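Sulfur carrier protein ThiS adenylyltransferase (PDB 1ZUD) catalyses the ATP-dependent adenylation of the C-terminal glycine of the sulfur carrier protein ThiS, a step in thiamine diphosphate biosynthesis. Local coordinates at residues A119-D124 / K207-I212; P145-S150 / L203-L208; V31-L36 / P42-L47. One frame throughout, in Å; residues are numbered along the deposited sequence. Where two conformers were deposited one is given.

Contact 1: residues A119-D124 / K207-I212; sequences ADVVLD and KLLSGI. With NA (sodium ion), chain J.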
ATOM      1  N   ALA C 119     -18.313 -15.045 -10.238  1.00 21.28           N
ATOM      2  CA  ALA C 119     -17.656 -13.757  -9.915  1.00 23.20           C
ATOM      3  C   ALA C 119     -17.304 -12.928 -11.159  1.00 27.78           C
ATOM      4  O   ALA C 119     -17.005 -13.485 -12.232  1.00 23.71           O
ATOM      5  CB  ALA C 119     -16.348 -14.009  -9.111  1.00 20.62           C
ATOM      6  N   ASP C 120     -17.368 -11.602 -11.029  1.00 21.58           N
ATOM      7  CA  ASP C 120     -16.910 -10.721 -12.131  1.00 25.65           C
ATOM      8  C   ASP C 120     -15.400 -10.599 -12.068  1.00 24.97           C
ATOM      9  O   ASP C 120     -14.700 -10.314 -13.077  1.00 23.92           O
ATOM     10  CB  ASP C 120     -17.531  -9.353 -11.993  1.00 25.58           C
ATOM     11  CG  ASP C 120     -19.034  -9.401 -12.199  1.00 39.20           C
ATOM     12  OD1 ASP C 120     -19.440  -9.838 -13.300  1.00 33.64           O
ATOM     13  OD2 ASP C 120     -19.800  -9.033 -11.274  1.00 32.84           O
ATOM     14  N   VAL C 121     -14.862 -10.777 -10.876  1.00 20.89           N
ATOM     15  CA  VAL C 121     -13.389 -10.711 -10.731  1.00 21.95           C
ATOM     16  C   VAL C 121     -12.997 -11.523  -9.521  1.00 25.01           C
ATOM     17  O   VAL C 121     -13.744 -11.577  -8.533  1.00 17.91           O
ATOM     18  CB  VAL C 121     -12.862  -9.237 -10.561  1.00 27.04           C
ATOM     19  CG1 VAL C 121     -13.500  -8.558  -9.356  1.00 29.24           C
ATOM     20  CG2 VAL C 121     -11.346  -9.265 -10.344  1.00 26.84           C
ATOM     21  N   VAL C 122     -11.829 -12.140  -9.587  1.00 21.99           N
ATOM     22  CA  VAL C 122     -11.385 -12.981  -8.479  1.00 22.22           C
ATOM     23  C   VAL C 122     -10.139 -12.375  -7.805  1.00 21.79           C
ATOM     24  O   VAL C 122      -9.211 -11.898  -8.494  1.00 19.33           O
ATOM     25  CB  VAL C 122     -11.054 -14.414  -9.006  1.00 23.56           C
ATOM     26  CG1 VAL C 122     -10.411 -15.310  -7.866  1.00 20.25           C
ATOM     27  CG2 VAL C 122     -12.310 -15.066  -9.578  1.00 16.60           C
ATOM     28  N   LEU C 123     -10.128 -12.354  -6.468  1.00 19.11           N
ATOM     29  CA  LEU C 123      -8.915 -11.908  -5.766  1.00 22.17           C
ATOM     30  C   LEU C 123      -8.278 -13.144  -5.170  1.00 23.84           C
ATOM     31  O   LEU C 123      -8.906 -13.865  -4.352  1.00 19.68           O
ATOM     32  CB  LEU C 123      -9.186 -10.918  -4.628  1.00 26.02           C
ATOM     33  CG  LEU C 123      -9.851  -9.570  -4.777  1.00 38.38           C
ATOM     34  CD1 LEU C 123      -9.250  -8.536  -3.789  1.00 30.19           C
ATOM     35  CD2 LEU C 123      -9.758  -9.119  -6.175  1.00 29.81           C
ATOM     36  N   ASP C 124      -7.064 -13.446  -5.635  1.00 21.86           N
ATOM     37  CA  ASP C 124      -6.297 -14.581  -5.103  1.00 23.85           C
ATOM     38  C   ASP C 124      -5.480 -14.058  -3.891  1.00 25.70           C
ATOM     39  O   ASP C 124      -4.504 -13.355  -4.046  1.00 24.30           O
ATOM     40  CB  ASP C 124      -5.342 -15.158  -6.148  1.00 28.82           C
ATOM     41  CG  ASP C 124      -4.281 -16.099  -5.547  1.00 42.97           C
ATOM     42  OD1 ASP C 124      -4.436 -16.605  -4.403  1.00 39.82           O
ATOM     43  OD2 ASP C 124      -3.262 -16.333  -6.239  1.00 53.28           O
ATOM     44  N   LYS C 207     -11.216  -0.360  -9.690  1.00 19.11           N
ATOM     45  CA  LYS C 207     -10.946   0.232 -11.008  1.00 22.84           C
ATOM     46  C   LYS C 207     -11.491  -0.674 -12.116  1.00 27.26           C
ATOM     47  O   LYS C 207     -12.126  -0.175 -13.089  1.00 28.20           O
ATOM     48  CB  LYS C 207      -9.432   0.481 -11.217  1.00 20.09           C
ATOM     49  CG  LYS C 207      -8.897   1.642 -10.347  1.00 24.37           C
ATOM     50  CD  LYS C 207      -7.439   1.988 -10.676  1.00 25.47           C
ATOM     51  CE  LYS C 207      -6.528   0.792 -10.364  1.00 25.37           C
ATOM     52  NZ  LYS C 207      -5.118   1.122 -10.697  1.00 26.17           N
ATOM     53  N   LEU C 208     -11.266  -1.983 -11.971  1.00 21.50           N
ATOM     54  CA  LEU C 208     -11.734  -2.890 -13.003  1.00 22.85           C
ATOM     55  C   LEU C 208     -13.252  -2.913 -13.067  1.00 26.90           C
ATOM     56  O   LEU C 208     -13.830  -2.853 -14.158  1.00 26.18           O
ATOM     57  CB  LEU C 208     -11.236  -4.302 -12.763  0.50 24.09           C
ATOM     58  CG  LEU C 208     -12.030  -5.345 -13.556  0.50 26.51           C
ATOM     59  CD1 LEU C 208     -11.547  -5.391 -14.999  0.50 29.91           C
ATOM     60  CD2 LEU C 208     -11.847  -6.671 -12.912  0.50 25.08           C
ATOM     61  N   LEU C 209     -13.918  -2.992 -11.904  1.00 22.96           N
ATOM     62  CA  LEU C 209     -15.357  -3.050 -11.886  1.00 25.26           C
ATOM     63  C   LEU C 209     -16.025  -1.725 -12.265  1.00 30.35           C
ATOM     64  O   LEU C 209     -17.120  -1.716 -12.809  1.00 27.59           O
ATOM     65  CB  LEU C 209     -15.854  -3.510 -10.519  1.00 24.29           C
ATOM     66  CG  LEU C 209     -15.359  -4.925 -10.124  1.00 27.29           C
ATOM     67  CD1 LEU C 209     -15.640  -5.156  -8.636  1.00 23.92           C
ATOM     68  CD2 LEU C 209     -16.021  -5.960 -10.968  1.00 25.25           C
ATOM     69  N   SER C 210     -15.383  -0.599 -11.997  1.00 27.42           N
ATOM     70  CA  SER C 210     -16.083   0.634 -12.334  1.00 28.70           C
ATOM     71  C   SER C 210     -15.705   1.098 -13.742  1.00 30.05           C
ATOM     72  O   SER C 210     -16.230   2.060 -14.238  1.00 34.19           O
ATOM     73  CB  SER C 210     -15.768   1.713 -11.294  0.50 27.16           C
ATOM     74  OG  SER C 210     -14.388   1.989 -11.284  0.50 30.58           O
ATOM     75  N   GLY C 211     -14.784   0.403 -14.387  1.00 29.02           N
ATOM     76  CA  GLY C 211     -14.420   0.783 -15.735  1.00 31.06           C
ATOM     77  C   GLY C 211     -13.404   1.897 -15.847  1.00 35.30           C
ATOM     78  O   GLY C 211     -13.432   2.631 -16.808  1.00 34.86           O
ATOM     79  N   ILE C 212     -12.491   2.014 -14.880  1.00 33.74           N
ATOM     80  CA  ILE C 212     -11.480   3.045 -14.913  1.00 30.25           C
ATOM     81  C   ILE C 212     -10.274   2.523 -15.668  1.00 31.79           C
ATOM     82  O   ILE C 212      -9.718   1.494 -15.335  1.00 30.92           O
ATOM     83  CB  ILE C 212     -11.105   3.453 -13.479  1.00 29.95           C
ATOM     84  CG1 ILE C 212     -12.301   4.211 -12.872  1.00 34.00           C
ATOM     85  CG2 ILE C 212      -9.878   4.338 -13.447  1.00 24.80           C
ATOM     86  CD1 ILE C 212     -12.241   4.321 -11.416  1.00 33.71           C
TER
HETATM   87 NA    NA J 702     -16.675 -15.344 -13.738  1.00 24.31          NA
HETATM   88  O   HOH W   1     -17.510 -13.630 -15.217  1.00 44.15           O
HETATM   89  O   HOH W   2     -17.066 -16.756 -15.796  1.00 33.68           O
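Helix 191-210 packs on one face of the central Rossmann-like sheet, and near its end Leu208 and Leu209 bear on Asp120 and Val121, where strand 121-124 begins. No hydrogen bond crosses; the evidence is apolar contact alone. The two methyls of Val121 are shared out between the leucines. CG1 lies between the backbone N and the carbonyl carbon (chi1 58°), and from there it meets Leu209 CD2 at 4.0 Å, with Leu209 CD1 similarly close. In the conformer described, Leu208 CD2 rests against the CB-CG2 bond of Val121, 3.6 Å from Val121 CB, the two side chains sliding past one another. Leu209 CD2 also reaches Asp120 CB at 3.9 Å, so it bridges consecutive residues, while the carboxylate of Asp120 is engaged separately, OD2 accepting from Gln30 N. An alanine in place of Leu209 would lose both branches and is likely to open a gap beside Val121 CG1 and uncover Asp120 CB. Two residues before the strand, Ala119 O binds a sodium ion at 2.4 Å; two waters, Val116 O, Ala117 O and Thr144 OG1 complete that site, which takes no direct part in the leucine packing. Val122, which follows Val121, belongs to the other face, where it touches Ile135 and Cys139 of helix 129-141. This alternation, with helices on both faces of parallel strands, is characteristic of the alpha/beta fold of the ThiF family.

Contact 2: residues P145-S150 / L203-L208; sequences PLITAS and LEAIKL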
ATOM      1  N   PRO C 145     -11.292 -12.090 -14.899  1.00 20.21           N
ATOM      2  CA  PRO C 145     -10.115 -11.345 -14.470  1.00 21.88           C
ATOM      3  C   PRO C 145      -9.634 -11.855 -13.120  1.00 22.41           C
ATOM      4  O   PRO C 145     -10.443 -12.195 -12.240  1.00 22.53           O
ATOM      5  CB  PRO C 145     -10.617  -9.889 -14.371  1.00 18.65           C
ATOM      6  CG  PRO C 145     -11.833  -9.839 -15.201  1.00 27.67           C
ATOM      7  CD  PRO C 145     -12.445 -11.206 -15.206  1.00 21.57           C
ATOM      8  N   LEU C 146      -8.325 -11.876 -12.939  1.00 22.77           N
ATOM      9  CA  LEU C 146      -7.729 -12.357 -11.700  1.00 23.60           C
ATOM     10  C   LEU C 146      -6.724 -11.314 -11.142  1.00 21.47           C
ATOM     11  O   LEU C 146      -5.814 -10.841 -11.847  1.00 21.06           O
ATOM     12  CB  LEU C 146      -7.032 -13.742 -11.939  1.00 19.39           C
ATOM     13  CG  LEU C 146      -6.157 -14.315 -10.803  1.00 26.57           C
ATOM     14  CD1 LEU C 146      -7.009 -14.570  -9.564  1.00 18.20           C
ATOM     15  CD2 LEU C 146      -5.491 -15.611 -11.222  1.00 23.50           C
ATOM     16  N   ILE C 147      -6.916 -10.922  -9.885  1.00 16.02           N
ATOM     17  CA  ILE C 147      -5.995  -9.966  -9.261  1.00 16.30           C
ATOM     18  C   ILE C 147      -5.301 -10.758  -8.194  1.00 20.24           C
ATOM     19  O   ILE C 147      -5.911 -11.201  -7.221  1.00 22.58           O
ATOM     20  CB  ILE C 147      -6.774  -8.738  -8.673  1.00 25.62           C
ATOM     21  CG1 ILE C 147      -7.494  -8.015  -9.819  1.00 20.52           C
ATOM     22  CG2 ILE C 147      -5.801  -7.777  -7.973  1.00 26.18           C
ATOM     23  CD1 ILE C 147      -8.550  -6.952  -9.395  1.00 25.33           C
ATOM     24  N   THR C 148      -3.998 -10.914  -8.334  1.00 20.14           N
ATOM     25  CA  THR C 148      -3.287 -11.741  -7.391  1.00 17.91           C
ATOM     26  C   THR C 148      -2.175 -11.024  -6.688  1.00 19.79           C
ATOM     27  O   THR C 148      -1.501 -10.200  -7.281  1.00 22.14           O
ATOM     28  CB  THR C 148      -2.686 -13.043  -8.127  1.00 31.62           C
ATOM     29  OG1 THR C 148      -1.947 -13.837  -7.184  1.00 33.42           O
ATOM     30  CG2 THR C 148      -1.714 -12.632  -9.276  1.00 30.55           C
ATOM     31  N   ALA C 149      -1.948 -11.366  -5.430  1.00 20.16           N
ATOM     32  CA  ALA C 149      -0.858 -10.712  -4.680  1.00 22.12           C
ATOM     33  C   ALA C 149      -0.285 -11.666  -3.650  1.00 18.68           C
ATOM     34  O   ALA C 149      -0.894 -12.654  -3.333  1.00 19.94           O
ATOM     35  CB  ALA C 149      -1.384  -9.422  -3.995  1.00 21.80           C
ATOM     36  N   SER C 150       0.916 -11.365  -3.154  1.00 20.06           N
ATOM     37  CA  SER C 150       1.553 -12.193  -2.161  1.00 22.04           C
ATOM     38  C   SER C 150       2.483 -11.279  -1.342  1.00 19.96           C
ATOM     39  O   SER C 150       2.803 -10.124  -1.739  1.00 20.90           O
ATOM     40  CB  SER C 150       2.379 -13.306  -2.847  1.00 25.59           C
ATOM     41  OG  SER C 150       3.329 -12.716  -3.723  1.00 24.31           O
ATOM     42  N   LEU C 203      -8.088  -1.906  -4.541  1.00 16.82           N
ATOM     43  CA  LEU C 203      -7.992  -0.780  -5.438  1.00 19.37           C
ATOM     44  C   LEU C 203      -8.122  -1.269  -6.916  1.00 19.01           C
ATOM     45  O   LEU C 203      -8.861  -0.689  -7.709  1.00 19.00           O
ATOM     46  CB  LEU C 203      -6.616  -0.091  -5.319  1.00 18.80           C
ATOM     47  CG  LEU C 203      -6.535   1.458  -5.460  1.00 36.05           C
ATOM     48  CD1 LEU C 203      -5.118   1.832  -5.916  1.00 23.03           C
ATOM     49  CD2 LEU C 203      -7.608   2.121  -6.331  1.00 22.39           C
ATOM     50  N   GLU C 204      -7.367  -2.295  -7.278  1.00 20.44           N
ATOM     51  CA  GLU C 204      -7.405  -2.789  -8.682  1.00 21.15           C
ATOM     52  C   GLU C 204      -8.825  -3.295  -9.005  1.00 22.24           C
ATOM     53  O   GLU C 204      -9.344  -3.126 -10.108  1.00 20.24           O
ATOM     54  CB  GLU C 204      -6.336  -3.911  -8.839  1.00 19.58           C
ATOM     55  CG  GLU C 204      -4.885  -3.355  -8.761  1.00 24.28           C
ATOM     56  CD  GLU C 204      -4.650  -2.185  -9.718  1.00 29.79           C
ATOM     57  OE1 GLU C 204      -3.899  -1.222  -9.391  1.00 29.82           O
ATOM     58  OE2 GLU C 204      -5.245  -2.218 -10.817  1.00 34.00           O
ATOM     59  N   ALA C 205      -9.479  -3.891  -8.021  1.00 18.54           N
ATOM     60  CA  ALA C 205     -10.829  -4.414  -8.238  1.00 22.21           C
ATOM     61  C   ALA C 205     -11.842  -3.325  -8.495  1.00 18.02           C
ATOM     62  O   ALA C 205     -12.713  -3.446  -9.370  1.00 20.34           O
ATOM     63  CB  ALA C 205     -11.295  -5.280  -7.035  1.00 20.63           C
ATOM     64  N   ILE C 206     -11.727  -2.250  -7.756  1.00 21.47           N
ATOM     65  CA  ILE C 206     -12.645  -1.143  -7.918  1.00 21.49           C
ATOM     66  C   ILE C 206     -12.461  -0.502  -9.270  1.00 17.59           C
ATOM     67  O   ILE C 206     -13.441  -0.144  -9.913  1.00 24.44           O
ATOM     68  CB  ILE C 206     -12.416  -0.097  -6.800  1.00 23.97           C
ATOM     69  CG1 ILE C 206     -12.826  -0.755  -5.465  1.00 25.45           C
ATOM     70  CG2 ILE C 206     -13.237   1.164  -7.041  1.00 23.74           C
ATOM     71  CD1 ILE C 206     -12.290  -0.050  -4.234  1.00 29.58           C
ATOM     72  N   LYS C 207     -11.216  -0.360  -9.690  1.00 19.11           N
ATOM     73  CA  LYS C 207     -10.946   0.232 -11.008  1.00 22.84           C
ATOM     74  C   LYS C 207     -11.491  -0.674 -12.116  1.00 27.26           C
ATOM     75  O   LYS C 207     -12.126  -0.175 -13.089  1.00 28.20           O
ATOM     76  CB  LYS C 207      -9.432   0.481 -11.217  1.00 20.09           C
ATOM     77  CG  LYS C 207      -8.897   1.642 -10.347  1.00 24.37           C
ATOM     78  CD  LYS C 207      -7.439   1.988 -10.676  1.00 25.47           C
ATOM     79  CE  LYS C 207      -6.528   0.792 -10.364  1.00 25.37           C
ATOM     80  NZ  LYS C 207      -5.118   1.122 -10.697  1.00 26.17           N
ATOM     81  N   LEU C 208     -11.266  -1.983 -11.971  1.00 21.50           N
ATOM     82  CA  LEU C 208     -11.734  -2.890 -13.003  1.00 22.85           C
ATOM     83  C   LEU C 208     -13.252  -2.913 -13.067  1.00 26.90           C
ATOM     84  O   LEU C 208     -13.830  -2.853 -14.158  1.00 26.18           O
ATOM     85  CB  LEU C 208     -11.236  -4.302 -12.763  0.50 24.09           C
ATOM     86  CG  LEU C 208     -12.030  -5.345 -13.556  0.50 26.51           C
ATOM     87  CD1 LEU C 208     -11.547  -5.391 -14.999  0.50 29.91           C
ATOM     88  CD2 LEU C 208     -11.847  -6.671 -12.912  0.50 25.08           C
TER
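Glu204 is the first residue of 203-208 to touch the strand, and it does so with its aliphatic base: Glu204 CB lies 3.8 Å from Ile147 CD1, and the two side chains cross at about a right angle. Its chain then bends (chi2 -52°), carrying the carboxylate away from the strand toward charged partners, among them Lys207 one turn on. Arg220 NH1 of the same chain makes a salt bridge to Glu204 OE1, and Ser227 OG of the second subunit is hydrogen-bonded to it, a gathering that would probably favour the ionised carboxylate.

Ala205 offers backbone as much as side chain. Ile147 CD1 stands 3.5 Å from Ala205 N and 4.0 Å from Ala205 CB, because CG1 of the isoleucine is anti to its carbonyl carbon (chi1 -62°) and the chain runs on extended to the helix surface. Strand 146-152 is the last of the parallel strands in the Rossmann-like half of the sheet, and Ile147 is the strand residue that reaches helix 191-210; Leu146, facing the other way, meets helix 129-141.

Ile206 turns from the strand toward helix 40-50. Lys207 NZ makes a salt bridge of 2.9 Å to Glu204 OE1, approaching from the syn side but 31° out of the carboxylate plane; its bond to OE2 is weak. It is also held by Thr214 OG1 and by Gly224 O of the second subunit. Leu208, in the conformer described, crosses the Pro145 ring at about a right angle, its CD2 lying 3.7 Å from Pro145 CB and 3.9 Å from Pro145 CG.

Contact 3: residues V31-L36 / P42-L47; sequences VLIIGL and PAALYL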
ATOM      1  N   VAL C  31     -17.631 -10.136  -6.422  1.00 19.88           N
ATOM      2  CA  VAL C  31     -16.183 -10.395  -6.278  1.00 19.23           C
ATOM      3  C   VAL C  31     -15.966 -11.609  -5.416  1.00 19.94           C
ATOM      4  O   VAL C  31     -16.634 -11.794  -4.365  1.00 21.71           O
ATOM      5  CB  VAL C  31     -15.436  -9.169  -5.628  1.00 21.23           C
ATOM      6  CG1 VAL C  31     -13.965  -9.546  -5.254  1.00 24.74           C
ATOM      7  CG2 VAL C  31     -15.368  -8.002  -6.626  1.00 20.21           C
ATOM      8  N   LEU C  32     -15.089 -12.484  -5.876  1.00 20.88           N
ATOM      9  CA  LEU C  32     -14.739 -13.652  -5.084  1.00 17.43           C
ATOM     10  C   LEU C  32     -13.350 -13.403  -4.475  1.00 21.61           C
ATOM     11  O   LEU C  32     -12.351 -13.197  -5.208  1.00 17.70           O
ATOM     12  CB  LEU C  32     -14.706 -14.946  -5.940  1.00 17.86           C
ATOM     13  CG  LEU C  32     -14.109 -16.236  -5.338  1.00 21.65           C
ATOM     14  CD1 LEU C  32     -14.952 -16.793  -4.129  1.00 17.29           C
ATOM     15  CD2 LEU C  32     -14.007 -17.257  -6.453  1.00 18.02           C
ATOM     16  N   ILE C  33     -13.285 -13.443  -3.132  1.00 17.54           N
ATOM     17  CA  ILE C  33     -12.009 -13.295  -2.420  1.00 18.72           C
ATOM     18  C   ILE C  33     -11.632 -14.694  -1.886  1.00 21.32           C
ATOM     19  O   ILE C  33     -12.333 -15.290  -1.034  1.00 20.93           O
ATOM     20  CB  ILE C  33     -12.105 -12.279  -1.230  1.00 20.59           C
ATOM     21  CG1 ILE C  33     -12.538 -10.885  -1.776  1.00 24.05           C
ATOM     22  CG2 ILE C  33     -10.709 -12.201  -0.487  1.00 18.46           C
ATOM     23  CD1 ILE C  33     -12.948  -9.839  -0.658  1.00 19.28           C
ATOM     24  N   ILE C  34     -10.547 -15.247  -2.406  1.00 18.97           N
ATOM     25  CA  ILE C  34     -10.114 -16.565  -1.946  1.00 21.28           C
ATOM     26  C   ILE C  34      -8.942 -16.390  -0.975  1.00 21.32           C
ATOM     27  O   ILE C  34      -7.865 -15.999  -1.379  1.00 20.25           O
ATOM     28  CB  ILE C  34      -9.703 -17.421  -3.135  1.00 19.07           C
ATOM     29  CG1 ILE C  34     -10.857 -17.428  -4.155  1.00 21.88           C
ATOM     30  CG2 ILE C  34      -9.478 -18.850  -2.683  1.00 23.79           C
ATOM     31  CD1 ILE C  34     -10.450 -18.136  -5.466  1.00 25.63           C
ATOM     32  N   GLY C  35      -9.176 -16.668   0.316  1.00 23.58           N
ATOM     33  CA  GLY C  35      -8.154 -16.466   1.330  1.00 20.93           C
ATOM     34  C   GLY C  35      -8.546 -15.283   2.201  1.00 23.60           C
ATOM     35  O   GLY C  35      -8.687 -14.184   1.723  1.00 27.97           O
ATOM     36  N   LEU C  36      -8.793 -15.519   3.483  1.00 19.23           N
ATOM     37  CA  LEU C  36      -9.185 -14.432   4.388  1.00 22.36           C
ATOM     38  C   LEU C  36      -8.098 -14.195   5.444  1.00 26.76           C
ATOM     39  O   LEU C  36      -8.355 -14.196   6.675  1.00 26.50           O
ATOM     40  CB  LEU C  36     -10.529 -14.767   5.052  1.00 19.81           C
ATOM     41  CG  LEU C  36     -11.690 -14.825   4.042  1.00 28.59           C
ATOM     42  CD1 LEU C  36     -13.025 -15.323   4.704  1.00 30.73           C
ATOM     43  CD2 LEU C  36     -11.841 -13.423   3.429  1.00 29.86           C
ATOM     44  N   PRO C  42      -7.930  -7.067   4.592  1.00 23.56           N
ATOM     45  CA  PRO C  42      -8.134  -5.647   4.213  1.00 22.60           C
ATOM     46  C   PRO C  42      -8.844  -5.536   2.871  1.00 25.82           C
ATOM     47  O   PRO C  42      -9.648  -4.611   2.672  1.00 25.30           O
ATOM     48  CB  PRO C  42      -6.740  -5.054   4.121  1.00 20.30           C
ATOM     49  CG  PRO C  42      -5.854  -6.247   4.008  1.00 17.71           C
ATOM     50  CD  PRO C  42      -6.499  -7.412   4.647  1.00 19.82           C
ATOM     51  N   ALA C  43      -8.557  -6.443   1.932  1.00 23.30           N
ATOM     52  CA  ALA C  43      -9.264  -6.336   0.650  1.00 23.91           C
ATOM     53  C   ALA C  43     -10.781  -6.434   0.858  1.00 19.49           C
ATOM     54  O   ALA C  43     -11.569  -5.656   0.295  1.00 25.04           O
ATOM     55  CB  ALA C  43      -8.794  -7.433  -0.338  1.00 28.90           C
ATOM     56  N   ALA C  44     -11.213  -7.363   1.684  1.00 21.07           N
ATOM     57  CA  ALA C  44     -12.654  -7.499   1.893  1.00 20.08           C
ATOM     58  C   ALA C  44     -13.252  -6.234   2.591  1.00 23.40           C
ATOM     59  O   ALA C  44     -14.337  -5.777   2.215  1.00 18.71           O
ATOM     60  CB  ALA C  44     -12.954  -8.766   2.740  1.00 19.17           C
ATOM     61  N   LEU C  45     -12.541  -5.692   3.583  1.00 22.41           N
ATOM     62  CA  LEU C  45     -13.015  -4.512   4.320  1.00 21.20           C
ATOM     63  C   LEU C  45     -13.214  -3.364   3.334  1.00 21.51           C
ATOM     64  O   LEU C  45     -14.230  -2.701   3.355  1.00 22.39           O
ATOM     65  CB  LEU C  45     -11.992  -4.073   5.398  1.00 19.79           C
ATOM     66  CG  LEU C  45     -12.218  -4.765   6.754  1.00 29.80           C
ATOM     67  CD1 LEU C  45     -10.919  -4.764   7.577  1.00 25.90           C
ATOM     68  CD2 LEU C  45     -13.420  -4.103   7.482  1.00 22.97           C
ATOM     69  N   TYR C  46     -12.217  -3.108   2.493  1.00 19.37           N
ATOM     70  CA  TYR C  46     -12.323  -1.986   1.537  1.00 20.26           C
ATOM     71  C   TYR C  46     -13.351  -2.208   0.458  1.00 19.67           C
ATOM     72  O   TYR C  46     -14.014  -1.252  -0.006  1.00 24.35           O
ATOM     73  CB  TYR C  46     -10.954  -1.668   0.895  1.00 18.02           C
ATOM     74  CG  TYR C  46     -10.070  -0.908   1.851  1.00 16.51           C
ATOM     75  CD1 TYR C  46      -9.024  -1.563   2.527  1.00 16.32           C
ATOM     76  CD2 TYR C  46     -10.356   0.420   2.174  1.00 18.35           C
ATOM     77  CE1 TYR C  46      -8.301  -0.923   3.524  1.00 18.57           C
ATOM     78  CE2 TYR C  46      -9.607   1.107   3.162  1.00 23.16           C
ATOM     79  CZ  TYR C  46      -8.580   0.410   3.833  1.00 18.97           C
ATOM     80  OH  TYR C  46      -7.817   1.053   4.771  1.00 22.46           O
ATOM     81  N   LEU C  47     -13.454  -3.444  -0.003  1.00 21.09           N
ATOM     82  CA  LEU C  47     -14.442  -3.774  -1.057  1.00 20.04           C
ATOM     83  C   LEU C  47     -15.850  -3.634  -0.441  1.00 24.00           C
ATOM     84  O   LEU C  47     -16.781  -3.119  -1.083  1.00 21.86           O
ATOM     85  CB  LEU C  47     -14.158  -5.179  -1.584  0.70 23.85           C
ATOM     86  CG  LEU C  47     -13.468  -5.286  -2.980  0.70 23.73           C
ATOM     87  CD1 LEU C  47     -13.024  -3.944  -3.585  0.70 12.09           C
ATOM     88  CD2 LEU C  47     -12.340  -6.270  -2.867  0.70 21.79           C
TER
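Ile33 points its long branch end-on at the backbone of Ala44. With CG1 anti to the carbonyl carbon (chi1 -59°) and an extended second torsion, CD1 arrives 3.5 Å from Ala44 CA and 3.6 Å from Ala44 CB; the first distance is tighter than usual carbon-carbon contact. The small side chain of Ala44 probably permits so close an approach. CD1 also lies 4.3 Å from Ala43 C, placing the methyl against the helix surface between these two alanines.

Toward the N-terminal end of the strand, at Val31, Leu47 leans in from the helix. Its CD2, in the conformer described, is 4.2 Å from Ile33 CD1 and 4.4 Å from Val31 CG1, so this methyl approaches both strand residues, though more loosely than Ala44 approaches Ile33. The axes of strand 31-34 and helix 42-47 are 9.9 Å apart and run nearly antiparallel, at 159°, as expected within the beta-alpha-beta unit of strands 30-34 and 54-58 and helix 40-50.

From the end of the strand to the start of the helix, Gly35, Gly37 and Gly40 are spaced as in the GxGxxG pattern, consistent with the glycine-rich nucleotide-binding turn of Rossmann-type folds. Gly38 and Asp59 are assigned to ATP binding; no nucleotide is bound in this structure. Gly35 takes a positive phi, at which a side chain would jam against the preceding carbonyl O. Next to it, Leu36 N donates to Asp59 OD1, tying the turn to the end of the following strand. On the helix side, Ala44 also meets Leu91 of helix 83-94.

Along the chain contact 3 closes first; contacts 1 and 2 open later and both end on helix 191-210, sharing Lys207 and Leu208. The strands of the three contacts are successive in one sheet, 30-34, 121-124, 146-152, and all three helix segments lie on the same face. The centres of contacts 1 and 2 are 6 Å apart, those of 1 and 3 12 Å, and those of 2 and 3 10 Å. Val121 CG1 packs at 3.4 Å on Val31 CG2, and Leu47 CD1 at 3.7 Å on Ile206 CG1, joining the three into one continuous apolar layer. All three also reach the second subunit, consistent with this helical face lying at the homodimer interface.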